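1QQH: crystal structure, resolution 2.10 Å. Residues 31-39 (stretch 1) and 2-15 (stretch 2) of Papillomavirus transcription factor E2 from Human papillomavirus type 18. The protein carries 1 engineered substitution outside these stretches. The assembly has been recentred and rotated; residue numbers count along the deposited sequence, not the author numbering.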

# COMPACT_ATOMS: atom_id res chain seq x y z
N ASP A 31 -1.51 -5.59 -3.87
CA ASP A 31 -2.11 -6.25 -2.71
C ASP A 31 -3.13 -5.38 -2.00
O ASP A 31 -4.08 -5.89 -1.42
CB ASP A 31 -1.05 -6.62 -1.67
CG ASP A 31 -0.10 -7.69 -2.13
OD1 ASP A 31 -0.51 -8.54 -2.95
OD2 ASP A 31 1.05 -7.70 -1.65
N THR A 32 -2.93 -4.07 -2.04
CA THR A 32 -3.82 -3.16 -1.35
C THR A 32 -4.80 -2.38 -2.21
O THR A 32 -5.51 -1.52 -1.69
CB THR A 32 -3.00 -2.13 -0.53
OG1 THR A 32 -2.16 -1.38 -1.41
CG2 THR A 32 -2.12 -2.83 0.49
N CYS A 33 -4.87 -2.68 -3.50
CA CYS A 33 -5.77 -1.92 -4.37
C CYS A 33 -7.24 -2.30 -4.23
O CYS A 33 -7.58 -3.36 -3.70
CB CYS A 33 -5.34 -2.05 -5.83
SG CYS A 33 -5.73 -3.63 -6.61
N GLU A 34 -8.11 -1.42 -4.72
CA GLU A 34 -9.56 -1.61 -4.66
C GLU A 34 -10.04 -2.82 -5.44
O GLU A 34 -10.88 -3.58 -4.96
CB GLU A 34 -10.28 -0.37 -5.18
CG GLU A 34 -10.40 0.77 -4.18
CD GLU A 34 -10.93 2.07 -4.80
OE1 GLU A 34 -11.21 3.02 -4.04
OE2 GLU A 34 -11.06 2.14 -6.05
N GLU A 35 -9.51 -3.00 -6.65
CA GLU A 35 -9.91 -4.13 -7.48
C GLU A 35 -9.82 -5.45 -6.74
O GLU A 35 -10.76 -6.25 -6.75
CB GLU A 35 -9.06 -4.20 -8.75
CG GLU A 35 -9.46 -3.22 -9.85
CD GLU A 35 -10.90 -3.40 -10.31
OE1 GLU A 35 -11.40 -4.55 -10.34
OE2 GLU A 35 -11.53 -2.38 -10.66
N LEU A 36 -8.67 -5.68 -6.11
CA LEU A 36 -8.45 -6.91 -5.36
C LEU A 36 -9.30 -6.95 -4.10
O LEU A 36 -9.82 -7.99 -3.72
CB LEU A 36 -6.97 -7.04 -5.00
CG LEU A 36 -6.58 -8.33 -4.27
CD1 LEU A 36 -6.98 -9.52 -5.13
CD2 LEU A 36 -5.08 -8.34 -4.00
N TRP A 37 -9.43 -5.80 -3.45
CA TRP A 37 -10.21 -5.66 -2.24
C TRP A 37 -11.63 -6.15 -2.50
O TRP A 37 -12.22 -6.83 -1.66
CB TRP A 37 -10.22 -4.20 -1.79
CG TRP A 37 -11.13 -3.89 -0.63
CD1 TRP A 37 -12.27 -3.14 -0.66
CD2 TRP A 37 -10.98 -4.34 0.72
NE1 TRP A 37 -12.84 -3.09 0.59
CE2 TRP A 37 -12.07 -3.82 1.46
CE3 TRP A 37 -10.03 -5.13 1.38
CZ2 TRP A 37 -12.23 -4.07 2.82
CZ3 TRP A 37 -10.19 -5.38 2.74
CH2 TRP A 37 -11.29 -4.85 3.45
N ASN A 38 -12.17 -5.82 -3.66
CA ASN A 38 -13.53 -6.23 -4.00
C ASN A 38 -13.62 -7.62 -4.62
O ASN A 38 -14.68 -8.03 -5.08
CB ASN A 38 -14.17 -5.21 -4.94
CG ASN A 38 -14.44 -3.89 -4.26
OD1 ASN A 38 -15.12 -3.85 -3.23
ND2 ASN A 38 -13.91 -2.80 -4.81
N THR A 39 -12.50 -8.34 -4.64
CA THR A 39 -12.49 -9.68 -5.19
C THR A 39 -12.65 -10.67 -4.04
O THR A 39 -12.22 -10.40 -2.92
CB THR A 39 -11.16 -9.96 -5.91
OG1 THR A 39 -10.93 -8.95 -6.90
CG2 THR A 39 -11.20 -11.32 -6.58
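Stretch 2 2-15: SKAHKAIELQMALQ

How does stretch 2 lie on stretch 1? It is helical along most of its length, the helix runs on past Gln 15, and it passes the short helix 34-37 and the loop before it. The CA atoms of Glu 34 and Ala 7 are 7.0 Å apart, those of Thr 32 and Leu 14 7.6 Å, so between these two pairs the chains run in opposite senses, though Ala 13 still reaches Trp 37.

What does Trp 37 rest against? It gives the largest area to the contact, its CA-to-CB bond pointing toward stretch 2. Leu 10 CD1 lies over one ring face, 3.8 Å from the centroid of the Trp 37 five-membered ring, a CH-pi contact. Glu 9 CG meets the ring edge, 4.1 Å from Trp 37 CZ2, while Ala 13 CB approaches Trp 37 CH2 to 3.5 Å.

Where does the other methyl of Leu 10 go? Leu 10 CD2 packs 3.4 Å from Glu 34 CG and 3.6 Å from Thr 32 O, so this one side chain bridges loop and helix. A turn later, Leu 14 CD2 meets Thr 32 CG2 at 3.6 Å.

How is the acidic end of Glu 34 placed? Its extended side chain brings Glu 34 OE1 to 3.1 Å from Ala 7 CB, and Glu 34 OE2 forms a long salt bridge with Lys 3 NZ at 4.0 Å. No hydrogen bond joins the stretches; packing dominates.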

# COMPACT_ATOMS: atom_id res chain seq x y z
N SER A 2 -21.40 4.54 -5.59
CA SER A 2 -21.36 3.58 -4.48
C SER A 2 -19.91 3.19 -4.25
O SER A 2 -19.59 2.51 -3.27
CB SER A 2 -22.18 2.34 -4.83
OG SER A 2 -22.10 1.37 -3.79
N LYS A 3 -19.04 3.63 -5.15
CA LYS A 3 -17.62 3.34 -5.08
C LYS A 3 -16.95 4.30 -4.10
O LYS A 3 -15.97 3.95 -3.45
CB LYS A 3 -16.99 3.48 -6.47
CG LYS A 3 -15.53 3.04 -6.54
CD LYS A 3 -15.02 3.11 -7.97
CE LYS A 3 -13.59 2.61 -8.06
NZ LYS A 3 -13.08 2.64 -9.46
N ALA A 4 -17.49 5.51 -4.01
CA ALA A 4 -16.95 6.52 -3.11
C ALA A 4 -16.88 5.94 -1.70
O ALA A 4 -15.96 6.22 -0.94
CB ALA A 4 -17.84 7.76 -3.12
N HIS A 5 -17.87 5.11 -1.37
CA HIS A 5 -17.93 4.46 -0.07
C HIS A 5 -16.90 3.34 0.01
O HIS A 5 -16.26 3.13 1.05
CB HIS A 5 -19.34 3.89 0.17
CG HIS A 5 -19.44 2.99 1.36
ND1 HIS A 5 -19.03 3.38 2.62
CD2 HIS A 5 -19.90 1.73 1.49
CE1 HIS A 5 -19.23 2.39 3.47
NE2 HIS A 5 -19.77 1.38 2.81
N LYS A 6 -16.74 2.62 -1.10
CA LYS A 6 -15.78 1.53 -1.16
C LYS A 6 -14.39 2.00 -0.75
O LYS A 6 -13.77 1.42 0.14
CB LYS A 6 -15.75 0.94 -2.57
CG LYS A 6 -16.94 0.04 -2.89
CD LYS A 6 -16.88 -1.25 -2.06
CE LYS A 6 -18.18 -2.04 -2.16
NZ LYS A 6 -19.32 -1.32 -1.52
N ALA A 7 -13.91 3.06 -1.40
CA ALA A 7 -12.58 3.60 -1.09
C ALA A 7 -12.42 3.85 0.41
O ALA A 7 -11.33 3.68 0.96
CB ALA A 7 -12.36 4.90 -1.86
N ILE A 8 -13.51 4.24 1.06
CA ILE A 8 -13.51 4.53 2.49
C ILE A 8 -13.33 3.27 3.33
O ILE A 8 -12.56 3.26 4.30
CB ILE A 8 -14.83 5.22 2.92
CG1 ILE A 8 -15.20 6.32 1.92
CG2 ILE A 8 -14.67 5.81 4.31
CD1 ILE A 8 -14.18 7.44 1.80
N GLU A 9 -14.04 2.21 2.97
CA GLU A 9 -13.96 0.95 3.68
C GLU A 9 -12.54 0.40 3.58
O GLU A 9 -11.93 -0.01 4.57
CB GLU A 9 -14.96 -0.04 3.08
CG GLU A 9 -15.11 -1.35 3.85
CD GLU A 9 -16.30 -2.16 3.38
OE1 GLU A 9 -16.56 -3.23 3.97
OE2 GLU A 9 -16.99 -1.74 2.42
N LEU A 10 -12.01 0.41 2.36
CA LEU A 10 -10.67 -0.06 2.09
C LEU A 10 -9.65 0.71 2.92
O LEU A 10 -8.75 0.13 3.53
CB LEU A 10 -10.35 0.08 0.60
CG LEU A 10 -8.94 -0.29 0.16
CD1 LEU A 10 -8.62 -1.71 0.58
CD2 LEU A 10 -8.81 -0.12 -1.35
N GLN A 11 -9.80 2.03 2.96
CA GLN A 11 -8.89 2.87 3.72
C GLN A 11 -8.87 2.51 5.20
O GLN A 11 -7.81 2.40 5.81
CB GLN A 11 -9.26 4.33 3.56
CG GLN A 11 -8.07 5.24 3.67
CD GLN A 11 -7.14 5.07 2.49
OE1 GLN A 11 -7.51 5.38 1.35
NE2 GLN A 11 -5.93 4.58 2.74
N MET A 12 -10.05 2.34 5.78
CA MET A 12 -10.13 1.98 7.19
C MET A 12 -9.47 0.63 7.41
O MET A 12 -8.73 0.44 8.37
CB MET A 12 -11.58 1.95 7.66
CG MET A 12 -12.19 3.35 7.84
SD MET A 12 -11.10 4.47 8.79
CE MET A 12 -11.26 3.78 10.48
N ALA A 13 -9.73 -0.31 6.51
CA ALA A 13 -9.14 -1.64 6.61
C ALA A 13 -7.62 -1.52 6.62
O ALA A 13 -6.94 -2.13 7.44
CB ALA A 13 -9.60 -2.51 5.45
N LEU A 14 -7.10 -0.73 5.69
CA LEU A 14 -5.66 -0.52 5.59
C LEU A 14 -5.10 0.15 6.85
O LEU A 14 -3.97 -0.11 7.25
CB LEU A 14 -5.31 0.30 4.34
CG LEU A 14 -5.48 -0.40 2.98
CD1 LEU A 14 -5.31 0.61 1.87
CD2 LEU A 14 -4.46 -1.52 2.85
N GLN A 15 -5.90 1.02 7.48
CA GLN A 15 -5.45 1.67 8.71
C GLN A 15 -5.29 0.59 9.77
O GLN A 15 -4.32 0.57 10.51
CB GLN A 15 -6.47 2.73 9.17
CG GLN A 15 -6.01 4.16 8.92
CD GLN A 15 -7.07 5.00 8.21
OE1 GLN A 15 -8.21 5.14 8.68
NE2 GLN A 15 -6.70 5.58 7.06